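Local atomic coordinates of phosphotriesterase homology protein (Escherichia coli, PDB entry 1BF6), a protein that catalyses the zinc-dependent hydrolysis of phosphorylated glyceryl acetates, whose phosphate group it requires, and also acts on aromatic acetates and propionates. Residues D67-R70 and I74-V77; Q110-D113 and K118-I121; D193-M198 and A203-D208; M224-R229 and P266-S271. All blocks are in the same frame, centred on the assembly; numbering follows the deposited sequence.

How the contacts relate
The four contacts follow one another along a single chain of the TIM-barrel clan, each closing before the next opens. Contacts 1 and 3 are the helix-to-strand halves of two beta-alpha-beta units, with centres about 28 Å apart on opposite sides of the chain's centre. Contact 2, centred about 14 Å from contact 1, touches it where Val77 CG1 packs 3.9 Å from Gly120 CA. Contacts 3 and 4, about 16 Å apart between centres, meet through Phe207 of strand 204-207, which lies against Met224, Leu225 and Leu228 of helix 218-230. Together they sample helix-to-strand layers, a loop leading from a helix into the next strand, and helix-to-helix packing around the two-zinc centre.

Contact 1: residues D67-R70 and I74-V77; sequences DVMR and INVV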
loop_
_atom_site.group_PDB
_atom_site.type_symbol
_atom_site.label_atom_id
_atom_site.label_comp_id
_atom_site.label_asym_id
_atom_site.label_seq_id
_atom_site.Cartn_x
_atom_site.Cartn_y
_atom_site.Cartn_z
ATOM N N ASP A 67 8.851 14.435 9.860
ATOM C CA ASP A 67 9.207 15.752 9.345
ATOM C C ASP A 67 8.267 16.190 8.228
ATOM O O ASP A 67 7.842 17.346 8.207
ATOM C CB ASP A 67 10.658 15.774 8.853
ATOM C CG ASP A 67 11.670 15.657 9.984
ATOM O OD1 ASP A 67 11.291 15.783 11.168
ATOM O OD2 ASP A 67 12.855 15.434 9.683
ATOM N N VAL A 68 7.955 15.275 7.304
ATOM C CA VAL A 68 7.046 15.580 6.198
ATOM C C VAL A 68 5.700 16.024 6.772
ATOM O O VAL A 68 5.146 17.025 6.334
ATOM C CB VAL A 68 6.854 14.368 5.244
ATOM C CG1 VAL A 68 5.656 14.588 4.332
ATOM C CG2 VAL A 68 8.099 14.168 4.393
ATOM N N MET A 69 5.202 15.299 7.776
ATOM C CA MET A 69 3.930 15.638 8.425
ATOM C C MET A 69 3.965 17.018 9.087
ATOM O O MET A 69 3.007 17.793 9.006
ATOM C CB MET A 69 3.569 14.594 9.489
ATOM C CG MET A 69 3.176 13.233 8.953
ATOM S SD MET A 69 2.296 12.240 10.219
ATOM C CE MET A 69 3.673 11.372 10.964
ATOM N N ARG A 70 5.059 17.296 9.781
ATOM C CA ARG A 70 5.260 18.562 10.471
ATOM C C ARG A 70 5.233 19.736 9.476
ATOM O O ARG A 70 4.554 20.742 9.689
ATOM C CB ARG A 70 6.606 18.505 11.197
ATOM C CG ARG A 70 7.069 19.786 11.842
ATOM C CD ARG A 70 6.705 19.838 13.308
ATOM N NE ARG A 70 7.388 20.944 13.974
ATOM C CZ ARG A 70 6.994 21.493 15.122
ATOM N NH1 ARG A 70 5.912 21.041 15.752
ATOM N NH2 ARG A 70 7.667 22.525 15.625
ATOM N N ILE A 74 0.105 16.885 6.256
ATOM C CA ILE A 74 -0.512 15.663 5.775
ATOM C C ILE A 74 -0.311 14.592 6.860
ATOM O O ILE A 74 0.564 14.730 7.717
ATOM C CB ILE A 74 0.072 15.207 4.417
ATOM C CG1 ILE A 74 -0.952 14.316 3.699
ATOM C CG2 ILE A 74 1.437 14.527 4.610
ATOM C CD1 ILE A 74 -0.649 14.043 2.259
ATOM N N ASN A 75 -1.204 13.608 6.893
ATOM C CA ASN A 75 -1.094 12.531 7.874
ATOM C C ASN A 75 -0.502 11.292 7.216
ATOM O O ASN A 75 -0.995 10.819 6.193
ATOM C CB ASN A 75 -2.453 12.191 8.493
ATOM C CG ASN A 75 -2.341 11.114 9.566
ATOM O OD1 ASN A 75 -2.930 10.035 9.451
ATOM N ND2 ASN A 75 -1.571 11.404 10.613
ATOM N N VAL A 76 0.554 10.759 7.815
ATOM C CA VAL A 76 1.200 9.579 7.263
ATOM C C VAL A 76 1.077 8.372 8.200
ATOM O O VAL A 76 1.463 8.448 9.369
ATOM C CB VAL A 76 2.697 9.837 7.002
ATOM C CG1 VAL A 76 3.361 8.572 6.489
ATOM C CG2 VAL A 76 2.873 10.980 5.994
ATOM N N VAL A 77 0.522 7.281 7.683
ATOM C CA VAL A 77 0.398 6.058 8.461
ATOM C C VAL A 77 1.571 5.156 8.080
ATOM O O VAL A 77 1.662 4.705 6.938
ATOM C CB VAL A 77 -0.926 5.313 8.178
ATOM C CG1 VAL A 77 -0.966 3.989 8.958
ATOM C CG2 VAL A 77 -2.123 6.206 8.552
#
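Val68 is the first residue of helix segment 67-70 to meet the strand: its CG1 methyl lies 4.2 Å from CG2 of Ile74. This is the return half of a beta-alpha-beta unit of the TIM barrel, in which helix 62-72 follows strand 47-52 and leads into the parallel strand 75-80. The backbones of Asn75 and Val77 hydrogen-bond to strand 47-52, while Val68 and Ile74 both also rest on Met39 of helix 32-44.

Met69, next in sequence, carries most of the contact. Its CA is 3.6 Å from Ile74 O in a CA-H...O contact, and its CG comes closer still, 3.3 Å from the same Ile74 O. With CG anti to its own carbonyl carbon (chi1 -70°), the side chain leaves the helix beside Ile74 O and carries on over Val76, crossing it obliquely, so that Met69 CG sits 3.7 Å from Val76 CG2. The sulfur then receives a weak hydrogen bond: Val76 N is 3.3 Å from Met69 SD, and the N-H...S angle of 163° is nearly straight. Asn75 ND2 lies 4.0 Å from Met69 SD, a contact only. Shortening this residue to alanine removes the thioether and would probably leave the Val76 amide without its weak sulfur acceptor and open a gap beside Val76 CG2. Rotation about the CG-SD bond (chi3 -91°) bends the chain at the sulfur and leaves Met69 CE 4.0 Å from Val76 O.

Contact 2: residues Q110-D113 and K118-I121; sequences QGID and KAGI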
loop_
_atom_site.group_PDB
_atom_site.type_symbol
_atom_site.label_atom_id
_atom_site.label_comp_id
_atom_site.label_asym_id
_atom_site.label_seq_id
_atom_site.Cartn_x
_atom_site.Cartn_y
_atom_site.Cartn_z
ATOM N N GLN A 110 5.155 0.187 20.545
ATOM C CA GLN A 110 6.143 1.096 21.126
ATOM C C GLN A 110 6.658 2.199 20.200
ATOM O O GLN A 110 6.805 3.344 20.621
ATOM C CB GLN A 110 7.345 0.315 21.666
ATOM C CG GLN A 110 7.001 -0.899 22.521
ATOM C CD GLN A 110 6.035 -0.583 23.648
ATOM O OE1 GLN A 110 6.167 0.432 24.346
ATOM N NE2 GLN A 110 5.043 -1.451 23.826
ATOM N N GLY A 111 6.999 1.838 18.967
ATOM C CA GLY A 111 7.514 2.834 18.042
ATOM C C GLY A 111 8.448 2.260 16.995
ATOM O O GLY A 111 8.851 1.088 17.051
ATOM N N ILE A 112 8.761 3.083 15.999
ATOM C CA ILE A 112 9.646 2.658 14.927
ATOM C C ILE A 112 10.860 3.571 14.782
ATOM O O ILE A 112 10.802 4.765 15.078
ATOM C CB ILE A 112 8.919 2.549 13.559
ATOM C CG1 ILE A 112 8.248 3.877 13.186
ATOM C CG2 ILE A 112 7.941 1.380 13.563
ATOM C CD1 ILE A 112 7.733 3.897 11.758
ATOM N N ASP A 113 11.973 2.965 14.387
ATOM C CA ASP A 113 13.233 3.665 14.162
ATOM C C ASP A 113 13.694 4.608 15.269
ATOM O O ASP A 113 14.313 5.645 15.000
ATOM C CB ASP A 113 13.192 4.388 12.806
ATOM C CG ASP A 113 12.752 3.474 11.664
ATOM O OD1 ASP A 113 13.165 2.292 11.637
ATOM O OD2 ASP A 113 11.979 3.928 10.787
ATOM N N LYS A 118 4.597 5.322 15.579
ATOM C CA LYS A 118 4.306 3.891 15.661
ATOM C C LYS A 118 3.732 3.400 14.352
ATOM O O LYS A 118 3.085 4.164 13.633
ATOM C CB LYS A 118 3.276 3.608 16.770
ATOM C CG LYS A 118 3.744 3.944 18.176
ATOM C CD LYS A 118 2.603 3.848 19.169
ATOM C CE LYS A 118 3.050 4.268 20.565
ATOM N NZ LYS A 118 3.542 5.673 20.574
ATOM N N ALA A 119 3.948 2.121 14.048
ATOM C CA ALA A 119 3.389 1.531 12.840
ATOM C C ALA A 119 1.872 1.376 13.034
ATOM O O ALA A 119 1.409 0.917 14.093
ATOM C CB ALA A 119 4.026 0.172 12.556
ATOM N N GLY A 120 1.104 1.806 12.034
ATOM C CA GLY A 120 -0.339 1.698 12.102
ATOM C C GLY A 120 -0.915 0.576 11.263
ATOM O O GLY A 120 -2.126 0.347 11.297
ATOM N N ILE A 121 -0.065 -0.146 10.526
ATOM C CA ILE A 121 -0.510 -1.239 9.663
ATOM C C ILE A 121 0.658 -2.215 9.453
ATOM O O ILE A 121 1.818 -1.824 9.592
ATOM C CB ILE A 121 -1.011 -0.673 8.269
ATOM C CG1 ILE A 121 -1.749 -1.737 7.460
ATOM C CG2 ILE A 121 0.164 -0.118 7.457
ATOM C CD1 ILE A 121 -2.544 -1.165 6.278
#
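Lys118 lays its aliphatic chain along the backbone of Gln110 and Gly111, and its conformation explains how. CG stands anti to the carbonyl carbon (chi1 -64°), which puts Lys118 CG 3.9 Å from Gly111 CA. From there the chain runs extended through its middle torsions, which brings Lys118 CE to 3.9 Å from Gln110 O. Only the last torsion bends (chi4 60°), turning the ammonium group so that NZ makes a weak hydrogen bond with the backbone oxygen of Glu116. Lys118 therefore meets the other segment chiefly through its methylenes, and no hydrogen bond joins the two segments.

Gly111 is the residue that leaves the helical conformation after helix 97-109. Its phi is positive, and a beta carbon on this backbone would collide with the Gln110 carbonyl oxygen, so the position suits glycine.

Ile112 supplies the buried half. Its CG1 branch sits between the backbone N and the carbonyl carbon (chi1 56°), which leaves CG2 anti to the carbonyl carbon and facing Ala119. Ile112 CG2 is 4.2 Å from Ala119 CB and 4.1 Å from Ala119 N. Around this pair, Ile112 also touches Ala78 of strand 75-80, and the backbone of Ala119 bonds to that of Glu107. The whole is an alpha-to-beta return of the TIM barrel: a helix followed by a positive-phi glycine and a loop deliver the chain, through a corner at Ile121, to strand 122-126, which carries the zinc ligand Glu124.

Contact 3: residues D193-M198 and A203-D208; sequences DNILKM and AYVQFD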
loop_
_atom_site.group_PDB
_atom_site.type_symbol
_atom_site.label_atom_id
_atom_site.label_comp_id
_atom_site.label_asym_id
_atom_site.label_seq_id
_atom_site.Cartn_x
_atom_site.Cartn_y
_atom_site.Cartn_z
ATOM N N ASP A 193 -11.374 -11.921 -12.736
ATOM C CA ASP A 193 -11.801 -13.160 -12.089
ATOM C C ASP A 193 -11.271 -13.269 -10.678
ATOM O O ASP A 193 -12.051 -13.422 -9.739
ATOM C CB ASP A 193 -11.405 -14.380 -12.913
ATOM C CG ASP A 193 -12.156 -14.450 -14.225
ATOM O OD1 ASP A 193 -13.369 -14.128 -14.241
ATOM O OD2 ASP A 193 -11.533 -14.815 -15.245
ATOM N N ASN A 194 -9.959 -13.115 -10.524
ATOM C CA ASN A 194 -9.343 -13.186 -9.207
ATOM C C ASN A 194 -9.876 -12.099 -8.276
ATOM O O ASN A 194 -10.132 -12.355 -7.109
ATOM C CB ASN A 194 -7.825 -13.048 -9.307
ATOM C CG ASN A 194 -7.134 -14.302 -9.838
ATOM O OD1 ASN A 194 -5.962 -14.242 -10.211
ATOM N ND2 ASN A 194 -7.844 -15.431 -9.876
ATOM N N ILE A 195 -10.013 -10.876 -8.786
ATOM C CA ILE A 195 -10.495 -9.768 -7.971
ATOM C C ILE A 195 -11.896 -10.037 -7.415
ATOM O O ILE A 195 -12.156 -9.776 -6.242
ATOM C CB ILE A 195 -10.448 -8.418 -8.759
ATOM C CG1 ILE A 195 -8.998 -7.961 -8.920
ATOM C CG2 ILE A 195 -11.232 -7.324 -8.033
ATOM C CD1 ILE A 195 -8.850 -6.733 -9.772
ATOM N N LEU A 196 -12.785 -10.570 -8.252
ATOM C CA LEU A 196 -14.154 -10.868 -7.827
ATOM C C LEU A 196 -14.151 -11.931 -6.720
ATOM O O LEU A 196 -14.897 -11.830 -5.737
ATOM C CB LEU A 196 -14.990 -11.334 -9.022
ATOM C CG LEU A 196 -15.257 -10.251 -10.073
ATOM C CD1 LEU A 196 -15.967 -10.860 -11.259
ATOM C CD2 LEU A 196 -16.070 -9.123 -9.456
ATOM N N LYS A 197 -13.262 -12.913 -6.858
ATOM C CA LYS A 197 -13.133 -13.976 -5.867
ATOM C C LYS A 197 -12.595 -13.424 -4.559
ATOM O O LYS A 197 -13.122 -13.739 -3.485
ATOM C CB LYS A 197 -12.247 -15.103 -6.405
ATOM C CG LYS A 197 -12.926 -15.869 -7.535
ATOM C CD LYS A 197 -12.039 -16.929 -8.161
ATOM C CE LYS A 197 -12.765 -17.639 -9.291
ATOM N NZ LYS A 197 -11.868 -18.612 -9.976
ATOM N N MET A 198 -11.593 -12.551 -4.640
ATOM C CA MET A 198 -11.018 -11.957 -3.437
ATOM C C MET A 198 -12.053 -11.141 -2.684
ATOM O O MET A 198 -12.161 -11.240 -1.457
ATOM C CB MET A 198 -9.792 -11.091 -3.769
ATOM C CG MET A 198 -8.608 -11.892 -4.288
ATOM S SD MET A 198 -7.145 -10.893 -4.547
ATOM C CE MET A 198 -7.327 -10.478 -6.254
ATOM N N ALA A 203 -12.217 -9.680 1.379
ATOM C CA ALA A 203 -11.048 -8.819 1.412
ATOM C C ALA A 203 -11.236 -7.540 0.572
ATOM O O ALA A 203 -12.211 -7.431 -0.192
ATOM C CB ALA A 203 -9.823 -9.602 0.914
ATOM N N TYR A 204 -10.381 -6.544 0.821
ATOM C CA TYR A 204 -10.377 -5.303 0.032
ATOM C C TYR A 204 -9.291 -5.503 -1.031
ATOM O O TYR A 204 -8.346 -6.289 -0.832
ATOM C CB TYR A 204 -10.012 -4.089 0.870
ATOM C CG TYR A 204 -11.133 -3.559 1.731
ATOM C CD1 TYR A 204 -11.529 -4.234 2.884
ATOM C CD2 TYR A 204 -11.767 -2.349 1.418
ATOM C CE1 TYR A 204 -12.523 -3.722 3.711
ATOM C CE2 TYR A 204 -12.765 -1.818 2.241
ATOM C CZ TYR A 204 -13.139 -2.516 3.391
ATOM O OH TYR A 204 -14.116 -2.013 4.221
ATOM N N VAL A 205 -9.463 -4.854 -2.180
ATOM C CA VAL A 205 -8.504 -4.940 -3.283
ATOM C C VAL A 205 -8.019 -3.534 -3.653
ATOM O O VAL A 205 -8.727 -2.541 -3.446
ATOM C CB VAL A 205 -9.101 -5.640 -4.531
ATOM C CG1 VAL A 205 -9.370 -7.120 -4.233
ATOM C CG2 VAL A 205 -10.393 -4.928 -4.988
ATOM N N GLN A 206 -6.795 -3.456 -4.171
ATOM C CA GLN A 206 -6.223 -2.175 -4.546
ATOM C C GLN A 206 -5.747 -2.043 -5.986
ATOM O O GLN A 206 -5.163 -2.964 -6.552
ATOM C CB GLN A 206 -5.073 -1.822 -3.618
ATOM C CG GLN A 206 -5.523 -1.499 -2.226
ATOM C CD GLN A 206 -4.389 -1.324 -1.258
ATOM O OE1 GLN A 206 -3.197 -1.330 -1.630
ATOM N NE2 GLN A 206 -4.744 -1.186 0.009
ATOM N N PHE A 207 -6.119 -0.914 -6.592
ATOM C CA PHE A 207 -5.688 -0.546 -7.935
ATOM C C PHE A 207 -4.710 0.554 -7.531
ATOM O O PHE A 207 -5.065 1.741 -7.456
ATOM C CB PHE A 207 -6.855 0.021 -8.770
ATOM C CG PHE A 207 -7.803 -1.035 -9.310
ATOM C CD1 PHE A 207 -8.438 -1.947 -8.456
ATOM C CD2 PHE A 207 -8.071 -1.114 -10.679
ATOM C CE1 PHE A 207 -9.318 -2.920 -8.962
ATOM C CE2 PHE A 207 -8.947 -2.079 -11.192
ATOM C CZ PHE A 207 -9.573 -2.988 -10.330
ATOM N N ASP A 208 -3.494 0.135 -7.179
ATOM C CA ASP A 208 -2.455 1.052 -6.693
ATOM C C ASP A 208 -1.226 1.261 -7.582
ATOM O O ASP A 208 -0.208 1.774 -7.104
ATOM C CB ASP A 208 -1.982 0.623 -5.293
ATOM C CG ASP A 208 -1.595 -0.849 -5.228
ATOM O OD1 ASP A 208 -1.186 -1.418 -6.259
ATOM O OD2 ASP A 208 -1.740 -1.451 -4.139
#
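Ile195 reaches from the helix to two residues of the strand with two different branches. Its CG2 methyl meets Val205 at 4.0 Å between Ile195 CG2 and Val205 CG2. The longer branch continues past it, so that Ile195 CD1 comes 3.9 Å from Phe207 CZ, approaching the ring obliquely. One turn further on, Met198 CB lies 4.0 Å from Val205 CG1. Val205 can serve both helix residues because its first torsion (chi1 -67°) turns CG1 to Met198 and CG2 to Ile195.

These buried apolar contacts close the beta-alpha-beta unit of strand 181-183, helix 192-200 and strand 204-207, one of the repeating units of the TIM-barrel fold. The local axes approach to 8.7 Å at 145°, so the helix runs roughly antiparallel to the strand it packs on. The segments draw together toward the end of the helix, where the backbones join directly: Ala203 N donates to Met198 O at 3.2 Å, with an N-H...O angle of 153°.

In contrast to this close-packed apolar face, the outward side of the helix carries exposed Asp193 and Lys197, which do not touch the strand. Helix 218-230 packs on the Phe207 ring as well, through Met224, Leu225 and Leu228. Just past the strand, Asp208 OD1 hydrogen-bonds ND1 of His185, placing the aspartate in the second shell of a zinc ion that His185 binds.

Contact 4: residues M224-R229 and P266-S271; sequences MLHALR and PQLRQS
Ser271 OG is held from two sides, by His226 across the contact and by the Leu268 carbonyl. His226 NE2 donates to Ser271 OG at 2.7 Å, with a nearly straight N-H...O angle of 168°. The hydroxyl oxygen sits at the edge of the imidazole, only 7° out of the ring plane. In turn Ser271 OG donates to the carbonyl one turn back, at 2.7 Å from Leu268 O. The serine torsion (chi1 66°) sets OG between its backbone N and carbonyl carbon, where it can fold back on Leu268 O and still face the ring. Ser271 O lies 3.2 Å from His226 CE1, off the ring plane.

Beside this polar pair the two leucines cross at about a right angle. Leu225 CD1 packs 4.0 Å from Leu268 CD2 and 4.1 Å from Leu268 CD1, so one methyl faces both branches of its partner. Phe273 touches both leucines and meets the His226 ring edge-to-face. These contacts join helix 218-230 to helix 259-270, on the outer side of the TIM barrel. A leucine in place of His226 would take away the N-H that reaches Ser271 OG and is likely to leave that hydroxyl bonded to Leu268 O alone. With OG donating to Leu268 O, the ring bond is consistent with a proton on NE2, so the donations run in one direction, from histidine to serine to backbone carbonyl.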
loop_
_atom_site.group_PDB
_atom_site.type_symbol
_atom_site.label_atom_id
_atom_site.label_comp_id
_atom_site.label_asym_id
_atom_site.label_seq_id
_atom_site.Cartn_x
_atom_site.Cartn_y
_atom_site.Cartn_z
ATOM N N MET A 224 -11.641 -2.155 -15.595
ATOM C CA MET A 224 -11.844 -3.053 -14.455
ATOM C C MET A 224 -12.626 -2.337 -13.362
ATOM O O MET A 224 -13.503 -2.934 -12.743
ATOM C CB MET A 224 -10.515 -3.601 -13.903
ATOM C CG MET A 224 -9.869 -4.653 -14.796
ATOM S SD MET A 224 -8.799 -5.832 -13.898
ATOM C CE MET A 224 -7.402 -4.799 -13.564
ATOM N N LEU A 225 -12.341 -1.056 -13.132
ATOM C CA LEU A 225 -13.093 -0.323 -12.115
ATOM C C LEU A 225 -14.581 -0.281 -12.488
ATOM O O LEU A 225 -15.443 -0.419 -11.624
ATOM C CB LEU A 225 -12.532 1.079 -11.902
ATOM C CG LEU A 225 -11.188 1.121 -11.175
ATOM C CD1 LEU A 225 -10.657 2.553 -11.127
ATOM C CD2 LEU A 225 -11.341 0.549 -9.752
ATOM N N HIS A 226 -14.875 -0.139 -13.780
ATOM C CA HIS A 226 -16.260 -0.121 -14.244
ATOM C C HIS A 226 -16.959 -1.450 -13.969
ATOM O O HIS A 226 -18.135 -1.474 -13.607
ATOM C CB HIS A 226 -16.337 0.211 -15.739
ATOM C CG HIS A 226 -16.342 1.681 -16.023
ATOM N ND1 HIS A 226 -17.507 2.409 -16.141
ATOM C CD2 HIS A 226 -15.329 2.573 -16.135
ATOM C CE1 HIS A 226 -17.211 3.685 -16.305
ATOM N NE2 HIS A 226 -15.897 3.811 -16.304
ATOM N N ALA A 227 -16.232 -2.554 -14.130
ATOM C CA ALA A 227 -16.787 -3.889 -13.884
ATOM C C ALA A 227 -17.200 -3.993 -12.411
ATOM O O ALA A 227 -18.252 -4.542 -12.088
ATOM C CB ALA A 227 -15.759 -4.969 -14.229
ATOM N N LEU A 228 -16.384 -3.424 -11.532
ATOM C CA LEU A 228 -16.655 -3.438 -10.098
ATOM C C LEU A 228 -17.832 -2.522 -9.758
ATOM O O LEU A 228 -18.721 -2.893 -8.994
ATOM C CB LEU A 228 -15.394 -3.048 -9.318
ATOM C CG LEU A 228 -14.237 -4.026 -9.591
ATOM C CD1 LEU A 228 -13.003 -3.613 -8.805
ATOM C CD2 LEU A 228 -14.649 -5.459 -9.267
ATOM N N ARG A 229 -17.858 -1.347 -10.369
ATOM C CA ARG A 229 -18.952 -0.410 -10.161
ATOM C C ARG A 229 -20.280 -1.022 -10.643
ATOM O O ARG A 229 -21.306 -0.908 -9.961
ATOM C CB ARG A 229 -18.678 0.884 -10.931
ATOM C CG ARG A 229 -19.799 1.900 -10.820
ATOM C CD ARG A 229 -19.500 3.105 -11.677
ATOM N NE ARG A 229 -20.557 4.100 -11.573
ATOM C CZ ARG A 229 -21.265 4.538 -12.603
ATOM N NH1 ARG A 229 -21.029 4.065 -13.820
ATOM N NH2 ARG A 229 -22.214 5.441 -12.411
ATOM N N PRO A 266 -9.953 12.273 -13.219
ATOM C CA PRO A 266 -10.726 13.016 -14.230
ATOM C C PRO A 266 -11.118 12.094 -15.399
ATOM O O PRO A 266 -12.245 12.150 -15.874
ATOM C CB PRO A 266 -9.759 14.110 -14.654
ATOM C CG PRO A 266 -9.123 14.475 -13.359
ATOM C CD PRO A 266 -8.816 13.085 -12.754
ATOM N N GLN A 267 -10.224 11.190 -15.811
ATOM C CA GLN A 267 -10.528 10.253 -16.902
ATOM C C GLN A 267 -11.602 9.262 -16.474
ATOM O O GLN A 267 -12.440 8.857 -17.273
ATOM C CB GLN A 267 -9.268 9.498 -17.369
ATOM C CG GLN A 267 -8.215 10.397 -18.014
ATOM C CD GLN A 267 -6.867 9.701 -18.249
ATOM O OE1 GLN A 267 -6.076 10.142 -19.086
ATOM N NE2 GLN A 267 -6.589 8.644 -17.490
ATOM N N LEU A 268 -11.564 8.879 -15.197
ATOM C CA LEU A 268 -12.539 7.958 -14.628
ATOM C C LEU A 268 -13.921 8.639 -14.629
ATOM O O LEU A 268 -14.914 8.044 -15.042
ATOM C CB LEU A 268 -12.124 7.585 -13.200
ATOM C CG LEU A 268 -12.883 6.430 -12.545
ATOM C CD1 LEU A 268 -12.794 5.194 -13.426
ATOM C CD2 LEU A 268 -12.299 6.151 -11.158
ATOM N N ARG A 269 -13.981 9.884 -14.171
ATOM C CA ARG A 269 -15.247 10.616 -14.165
ATOM C C ARG A 269 -15.756 10.802 -15.605
ATOM O O ARG A 269 -16.953 10.659 -15.880
ATOM C CB ARG A 269 -15.103 11.969 -13.464
ATOM C CG ARG A 269 -14.981 11.887 -11.943
ATOM C CD ARG A 269 -15.158 13.238 -11.288
ATOM N NE ARG A 269 -14.168 14.201 -11.770
ATOM C CZ ARG A 269 -13.160 14.683 -11.049
ATOM N NH1 ARG A 269 -13.006 14.337 -9.775
ATOM N NH2 ARG A 269 -12.311 15.543 -11.603
ATOM N N GLN A 270 -14.836 11.055 -16.534
ATOM C CA GLN A 270 -15.206 11.231 -17.939
ATOM C C GLN A 270 -15.818 9.959 -18.514
ATOM O O GLN A 270 -16.758 10.020 -19.307
ATOM C CB GLN A 270 -13.995 11.685 -18.769
ATOM C CG GLN A 270 -13.565 13.130 -18.477
ATOM C CD GLN A 270 -12.095 13.407 -18.801
ATOM O OE1 GLN A 270 -11.450 12.671 -19.566
ATOM N NE2 GLN A 270 -11.556 14.467 -18.203
ATOM N N SER A 271 -15.326 8.803 -18.069
ATOM C CA SER A 271 -15.850 7.529 -18.543
ATOM C C SER A 271 -17.195 7.176 -17.906
ATOM O O SER A 271 -17.788 6.152 -18.251
ATOM C CB SER A 271 -14.842 6.395 -18.298
ATOM O OG SER A 271 -14.658 6.155 -16.914
#